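Local coordinates for protein porphyranase B (Zobellia galactanivorans, PDB 3JUU) that hydrolyses the sulfated red-algal polysaccharide porphyran at the beta-1,4 linkages between D-galactose and L-galactose-6-sulfate, at residues A[123-129]-A[141-147]; A[166-172]-A[186-192]. Numbering follows the deposited sequence.

Interaction 1: A[123-129]-A[141-147]; sequences STFWLIN and TTELDIQ
Seven hydrogen bonds tie 123-129 to 141-147 as antiparallel neighbours (160° between strand directions, axes 4.6 Å apart) in the beta-sandwich jelly roll of a GH16 glycosidase, on the strand that carries the nucleophile Glu143. Leu127 and Leu144 form a hydrogen-bonded pair, with Leu127 N to Leu144 O and Leu144 N to Leu127 O both at 2.8 Å. Beyond it, Asn129 N donates to Thr142 O (3.2 Å), and the Asn129 side chain (chi1 p) turns back so that OD1 accepts Thr142 N at 3.0 Å, while its ND2 is hydrogen-bonded to Arg140 O. At the opposite end a classic beta bulge sets Ile146 and Gln147 against Phe125: Phe125 O accepts Ile146 N (2.9 Å) and Gln147 N (3.0 Å), while Phe125 N donates to Gln147 O (2.9 Å). Ile146, at phi/psi -91/-48, breaks the extended run. This recalls the bulged ExDxxE signature of GH16, here Glu143, Asp145 and the proton donor Glu148. Trp126, Ile128, Glu143 and Asp145 share the catalytic face; Glu143 is extended (chi1 and chi2 t), and its OE1 forms a salt bridge with Arg174. On the other face Phe125 and Leu127 pack on Leu238 of neighbouring strand 237-242, and Leu144 on Val206. There Leu127 CB meets Leu144 CB at 4.0 Å, and the Phe125 ring (chi1 t) brings CE2 within 3.6 Å of Ile146 CD1.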
loop_
_atom_site.group_PDB
_atom_site.type_symbol
_atom_site.label_atom_id
_atom_site.label_comp_id
_atom_site.label_asym_id
_atom_site.label_seq_id
_atom_site.Cartn_x
_atom_site.Cartn_y
_atom_site.Cartn_z
ATOM N N SER A 123 -3.618 -0.178 7.145
ATOM C CA SER A 123 -2.868 0.958 6.591
ATOM C C SER A 123 -1.832 0.380 5.622
ATOM O O SER A 123 -1.064 -0.463 6.062
ATOM C CB SER A 123 -2.105 1.642 7.712
ATOM O OG SER A 123 -3.008 2.226 8.639
ATOM N N THR A 124 -1.908 0.720 4.321
ATOM C CA THR A 124 -1.177 -0.057 3.333
ATOM C C THR A 124 -0.507 0.824 2.308
ATOM O O THR A 124 -0.928 2.012 2.062
ATOM C CB THR A 124 -2.112 -1.049 2.593
ATOM O OG1 THR A 124 -3.044 -0.325 1.759
ATOM C CG2 THR A 124 -2.927 -1.962 3.601
ATOM N N PHE A 125 0.489 0.243 1.655
ATOM C CA PHE A 125 1.180 0.944 0.571
ATOM C C PHE A 125 1.674 -0.182 -0.362
ATOM O O PHE A 125 2.376 -1.106 0.144
ATOM C CB PHE A 125 2.405 1.643 1.168
ATOM C CG PHE A 125 3.240 2.394 0.148
ATOM C CD1 PHE A 125 2.639 3.281 -0.786
ATOM C CD2 PHE A 125 4.649 2.214 0.088
ATOM C CE1 PHE A 125 3.443 3.979 -1.722
ATOM C CE2 PHE A 125 5.460 2.927 -0.837
ATOM C CZ PHE A 125 4.880 3.769 -1.765
ATOM N N TRP A 126 1.262 -0.155 -1.635
ATOM C CA TRP A 126 1.455 -1.331 -2.522
ATOM C C TRP A 126 1.346 -0.964 -3.990
ATOM O O TRP A 126 0.970 0.204 -4.315
ATOM C CB TRP A 126 0.569 -2.534 -2.128
ATOM C CG TRP A 126 -0.950 -2.247 -1.945
ATOM C CD1 TRP A 126 -1.500 -1.511 -0.921
ATOM C CD2 TRP A 126 -2.031 -2.652 -2.793
ATOM N NE1 TRP A 126 -2.890 -1.498 -1.072
ATOM C CE2 TRP A 126 -3.234 -2.190 -2.195
ATOM C CE3 TRP A 126 -2.111 -3.452 -3.965
ATOM C CZ2 TRP A 126 -4.522 -2.368 -2.776
ATOM C CZ3 TRP A 126 -3.388 -3.697 -4.539
ATOM C CH2 TRP A 126 -4.608 -3.162 -3.920
ATOM N N LEU A 127 1.651 -1.948 -4.850
ATOM C CA LEU A 127 1.624 -1.763 -6.313
ATOM C C LEU A 127 0.826 -2.907 -6.843
ATOM O O LEU A 127 0.948 -4.037 -6.326
ATOM C CB LEU A 127 3.095 -1.919 -6.881
ATOM C CG LEU A 127 3.947 -0.652 -6.601
ATOM C CD1 LEU A 127 5.488 -0.913 -6.536
ATOM C CD2 LEU A 127 3.639 0.363 -7.710
ATOM N N ILE A 128 0.045 -2.689 -7.898
ATOM C CA ILE A 128 -0.604 -3.824 -8.562
ATOM C C ILE A 128 -0.673 -3.471 -10.047
ATOM O O ILE A 128 -0.750 -2.311 -10.404
ATOM C CB ILE A 128 -2.006 -4.161 -7.860
ATOM C CG1 ILE A 128 -2.603 -5.471 -8.376
ATOM C CG2 ILE A 128 -3.011 -2.962 -8.081
ATOM C CD1 ILE A 128 -3.769 -5.981 -7.630
ATOM N N ASN A 129 -0.709 -4.479 -10.916
ATOM C CA ASN A 129 -0.961 -4.220 -12.313
ATOM C C ASN A 129 -2.488 -4.145 -12.511
ATOM O O ASN A 129 -3.275 -4.324 -11.548
ATOM C CB ASN A 129 -0.293 -5.308 -13.187
ATOM C CG ASN A 129 -1.047 -6.633 -13.176
ATOM O OD1 ASN A 129 -1.648 -7.052 -12.148
ATOM N ND2 ASN A 129 -1.072 -7.312 -14.362
ATOM N N THR A 141 -2.375 -11.288 -12.730
ATOM C CA THR A 141 -2.173 -10.279 -11.697
ATOM C C THR A 141 -0.801 -10.423 -11.088
ATOM O O THR A 141 -0.381 -11.550 -10.767
ATOM C CB THR A 141 -3.211 -10.485 -10.596
ATOM O OG1 THR A 141 -4.493 -10.264 -11.206
ATOM C CG2 THR A 141 -3.014 -9.431 -9.460
ATOM N N THR A 142 -0.164 -9.292 -10.837
ATOM C CA THR A 142 1.070 -9.248 -10.098
ATOM C C THR A 142 0.782 -8.136 -9.072
ATOM O O THR A 142 0.357 -7.060 -9.399
ATOM C CB THR A 142 2.315 -8.830 -10.976
ATOM O OG1 THR A 142 2.093 -7.540 -11.591
ATOM C CG2 THR A 142 2.610 -9.825 -12.041
ATOM N N GLU A 143 0.971 -8.459 -7.793
ATOM C CA GLU A 143 0.754 -7.478 -6.712
ATOM C C GLU A 143 1.998 -7.474 -5.868
ATOM O O GLU A 143 2.463 -8.532 -5.453
ATOM C CB GLU A 143 -0.468 -7.939 -5.865
ATOM C CG GLU A 143 -0.716 -6.991 -4.641
ATOM C CD GLU A 143 -1.905 -7.505 -3.800
ATOM O OE1 GLU A 143 -2.666 -8.413 -4.243
ATOM O OE2 GLU A 143 -2.046 -7.009 -2.657
ATOM N N LEU A 144 2.508 -6.266 -5.592
ATOM C CA LEU A 144 3.731 -6.069 -4.783
ATOM C C LEU A 144 3.319 -5.202 -3.547
ATOM O O LEU A 144 3.114 -4.009 -3.629
ATOM C CB LEU A 144 4.807 -5.359 -5.678
ATOM C CG LEU A 144 6.289 -5.434 -5.207
ATOM C CD1 LEU A 144 7.177 -4.637 -6.149
ATOM C CD2 LEU A 144 6.456 -4.956 -3.738
ATOM N N ASP A 145 3.172 -5.860 -2.400
ATOM C CA ASP A 145 2.803 -5.179 -1.130
ATOM C C ASP A 145 4.033 -4.712 -0.365
ATOM O O ASP A 145 4.888 -5.522 0.036
ATOM C CB ASP A 145 1.980 -6.168 -0.284
ATOM C CG ASP A 145 0.763 -6.658 -1.054
ATOM O OD1 ASP A 145 -0.074 -5.796 -1.450
ATOM O OD2 ASP A 145 0.682 -7.868 -1.332
ATOM N N ILE A 146 4.116 -3.403 -0.148
ATOM C CA ILE A 146 5.309 -2.862 0.424
ATOM C C ILE A 146 5.117 -2.852 1.928
ATOM O O ILE A 146 5.982 -3.327 2.711
ATOM C CB ILE A 146 5.624 -1.458 -0.164
ATOM C CG1 ILE A 146 5.717 -1.563 -1.641
ATOM C CG2 ILE A 146 6.897 -0.819 0.535
ATOM C CD1 ILE A 146 5.549 -0.298 -2.329
ATOM N N GLN A 147 3.948 -2.330 2.389
ATOM C CA GLN A 147 3.625 -2.472 3.789
ATOM C C GLN A 147 2.113 -2.707 3.928
ATOM O O GLN A 147 1.296 -2.018 3.286
ATOM C CB GLN A 147 4.050 -1.212 4.600
ATOM C CG GLN A 147 3.477 -1.035 5.996
ATOM C CD GLN A 147 3.900 -2.125 6.997
ATOM O OE1 GLN A 147 4.111 -3.276 6.596
ATOM N NE2 GLN A 147 4.034 -1.775 8.301
HETATM O O HOH W 1 -4.408 -7.386 -12.241
#

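Interaction 2: A[166-172]-A[186-192]; sequences TMNSNTH and SSKGKAE
The contact between 166-172 and 186-192 joins the two arms of a beta hairpin, strands 166-174 and 185-192, beside the catalytic strand 141-150. Strand 166-172 runs antiparallel to strand 189-192 (169°, axes 4.5 Å apart), in a register that pairs Thr166 with Glu192 and continues less regularly to His172 with Ser186. Two reciprocal pairs carry the ladder: Met167 N to Ala191 O at 2.7 Å with Ala191 N to Met167 O at 3.0 Å, then Ser169 N to Gly189 O and Gly189 N to Ser169 O, both 2.9 Å. Further along, Ser187 N donates to Thr171 O (2.9 Å), and Thr171, with chi1 p, swings OG1 over to donate to Ser187 O (2.9 Å). His172 (chi1 m) places ND1 2.8 Å from Ser186 OG, in a hydrogen bond at the ring edge. CA-H...O contacts fill the gaps between rungs, as from Lys190 CA to Met167 O at 3.2 Å. Met167, Ser169 and Ala191 lie on one face, where Met167, extended with chi1 to chi3 all t, packs on Phe216 and Leu218 of strand 213-218. Asn168, His172, Ser186 and Lys190 lie on the other. His172 contacts Glu143 and Asp145, so the hairpin flanks the active site of this GH16 jelly roll, extending the sheet that bears the nucleophile.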
loop_
_atom_site.group_PDB
_atom_site.type_symbol
_atom_site.label_atom_id
_atom_site.label_comp_id
_atom_site.label_asym_id
_atom_site.label_seq_id
_atom_site.Cartn_x
_atom_site.Cartn_y
_atom_site.Cartn_z
ATOM N N THR A 166 5.164 -4.798 12.724
ATOM C CA THR A 166 6.090 -5.318 11.752
ATOM C C THR A 166 5.915 -4.599 10.398
ATOM O O THR A 166 4.845 -4.053 10.085
ATOM C CB THR A 166 5.897 -6.850 11.626
ATOM O OG1 THR A 166 4.504 -7.095 11.537
ATOM C CG2 THR A 166 6.336 -7.591 12.943
ATOM N N MET A 167 6.948 -4.633 9.574
ATOM C CA MET A 167 6.751 -4.389 8.136
ATOM C C MET A 167 6.414 -5.726 7.484
ATOM O O MET A 167 7.206 -6.672 7.490
ATOM C CB MET A 167 8.036 -3.803 7.497
ATOM C CG MET A 167 7.798 -3.400 6.038
ATOM S SD MET A 167 9.392 -2.694 5.431
ATOM C CE MET A 167 9.051 -2.485 3.707
ATOM N N ASN A 168 5.217 -5.817 6.930
ATOM C CA ASN A 168 4.677 -7.023 6.372
ATOM C C ASN A 168 4.626 -6.769 4.888
ATOM O O ASN A 168 3.795 -5.950 4.435
ATOM C CB ASN A 168 3.225 -7.129 6.899
ATOM C CG ASN A 168 3.223 -7.325 8.376
ATOM O OD1 ASN A 168 3.900 -8.211 8.862
ATOM N ND2 ASN A 168 2.551 -6.444 9.097
ATOM N N SER A 169 5.527 -7.432 4.131
ATOM C CA SER A 169 5.634 -7.188 2.679
ATOM C C SER A 169 5.306 -8.469 1.969
ATOM O O SER A 169 5.289 -9.585 2.602
ATOM C CB SER A 169 7.065 -6.796 2.307
ATOM O OG SER A 169 7.474 -5.620 3.070
ATOM N N ASN A 170 4.908 -8.360 0.711
ATOM C CA ASN A 170 4.455 -9.565 -0.001
ATOM C C ASN A 170 4.549 -9.421 -1.488
ATOM O O ASN A 170 4.703 -8.303 -2.033
ATOM C CB ASN A 170 3.000 -9.937 0.441
ATOM C CG ASN A 170 2.759 -11.463 0.490
ATOM O OD1 ASN A 170 3.324 -12.208 -0.313
ATOM N ND2 ASN A 170 1.879 -11.909 1.386
ATOM N N THR A 171 4.518 -10.557 -2.195
ATOM C CA THR A 171 4.494 -10.500 -3.700
ATOM C C THR A 171 3.526 -11.612 -4.100
ATOM O O THR A 171 3.602 -12.709 -3.562
ATOM C CB THR A 171 5.915 -10.723 -4.370
ATOM O OG1 THR A 171 6.449 -11.967 -3.882
ATOM C CG2 THR A 171 6.987 -9.525 -3.991
ATOM N N HIS A 172 2.575 -11.328 -4.970
ATOM C CA HIS A 172 1.565 -12.296 -5.320
ATOM C C HIS A 172 1.501 -12.452 -6.817
ATOM O O HIS A 172 1.555 -11.452 -7.531
ATOM C CB HIS A 172 0.153 -11.825 -4.906
ATOM C CG HIS A 172 0.008 -11.604 -3.441
ATOM N ND1 HIS A 172 -0.080 -12.652 -2.547
ATOM C CD2 HIS A 172 -0.002 -10.468 -2.697
ATOM C CE1 HIS A 172 -0.244 -12.170 -1.328
ATOM N NE2 HIS A 172 -0.195 -10.851 -1.390
ATOM N N SER A 186 2.684 -16.805 -3.542
ATOM C CA SER A 186 3.007 -15.610 -2.767
ATOM C C SER A 186 4.413 -15.766 -2.212
ATOM O O SER A 186 4.771 -16.865 -1.708
ATOM C CB SER A 186 2.064 -15.529 -1.530
ATOM O OG SER A 186 0.786 -15.252 -2.093
ATOM N N SER A 187 5.169 -14.672 -2.163
ATOM C CA SER A 187 6.449 -14.728 -1.434
ATOM C C SER A 187 6.533 -13.547 -0.530
ATOM O O SER A 187 6.614 -12.443 -1.025
ATOM C CB SER A 187 7.642 -14.708 -2.359
ATOM O OG SER A 187 7.749 -15.949 -3.062
ATOM N N LYS A 188 6.576 -13.803 0.764
ATOM C CA LYS A 188 6.410 -12.763 1.796
ATOM C C LYS A 188 7.741 -12.320 2.330
ATOM O O LYS A 188 8.767 -13.033 2.200
ATOM C CB LYS A 188 5.646 -13.324 3.028
ATOM C CG LYS A 188 4.357 -13.976 2.780
ATOM C CD LYS A 188 3.704 -14.532 4.108
ATOM C CE LYS A 188 4.076 -16.050 4.325
ATOM N NZ LYS A 188 4.160 -16.443 5.800
ATOM N N GLY A 189 7.723 -11.133 2.961
ATOM C CA GLY A 189 8.882 -10.682 3.814
ATOM C C GLY A 189 8.314 -10.084 5.100
ATOM O O GLY A 189 7.160 -9.604 5.121
ATOM N N LYS A 190 9.063 -10.189 6.210
ATOM C CA LYS A 190 8.580 -9.609 7.462
ATOM C C LYS A 190 9.826 -9.019 8.150
ATOM O O LYS A 190 10.879 -9.682 8.153
ATOM C CB LYS A 190 7.984 -10.691 8.373
ATOM C CG LYS A 190 7.497 -10.207 9.735
ATOM C CD LYS A 190 7.143 -11.356 10.728
ATOM C CE LYS A 190 6.046 -12.195 10.105
ATOM N NZ LYS A 190 5.580 -13.219 11.086
ATOM N N ALA A 191 9.696 -7.833 8.734
ATOM C CA ALA A 191 10.752 -7.272 9.559
ATOM C C ALA A 191 10.166 -6.524 10.772
ATOM O O ALA A 191 9.022 -6.040 10.700
ATOM C CB ALA A 191 11.628 -6.334 8.734
ATOM N N GLU A 192 10.945 -6.365 11.849
ATOM C CA GLU A 192 10.437 -5.628 13.071
ATOM C C GLU A 192 10.442 -4.121 12.822
ATOM O O GLU A 192 11.437 -3.567 12.248
ATOM C CB GLU A 192 11.344 -5.864 14.299
ATOM C CG GLU A 192 11.423 -7.345 14.700
ATOM C CD GLU A 192 10.043 -7.916 14.998
ATOM O OE1 GLU A 192 9.420 -7.380 15.927
ATOM O OE2 GLU A 192 9.616 -8.873 14.302
#

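Interaction 1 closes before interaction 2 opens along the chain, and their centres lie 11 Å apart in one sheet. Strands 122-128, 141-150, 166-174 and 185-192 are successive antiparallel neighbours there, so the second strand of the first contact borders the first strand of the second. Side-chain-to-backbone contacts stitch this seam where strand 141-150 is bulged: Ile146 O lies 2.8 Å from Ser169 OG, and Gln147 OE1 lies 2.8 Å from Asn168 N, both probable hydrogen bonds. Asp145 OD2 also packs 3.0 Å from His172 CD2. The catalytic strand is thereby held between neighbours on both edges, with interaction 1 near the chain centre and interaction 2 farther out.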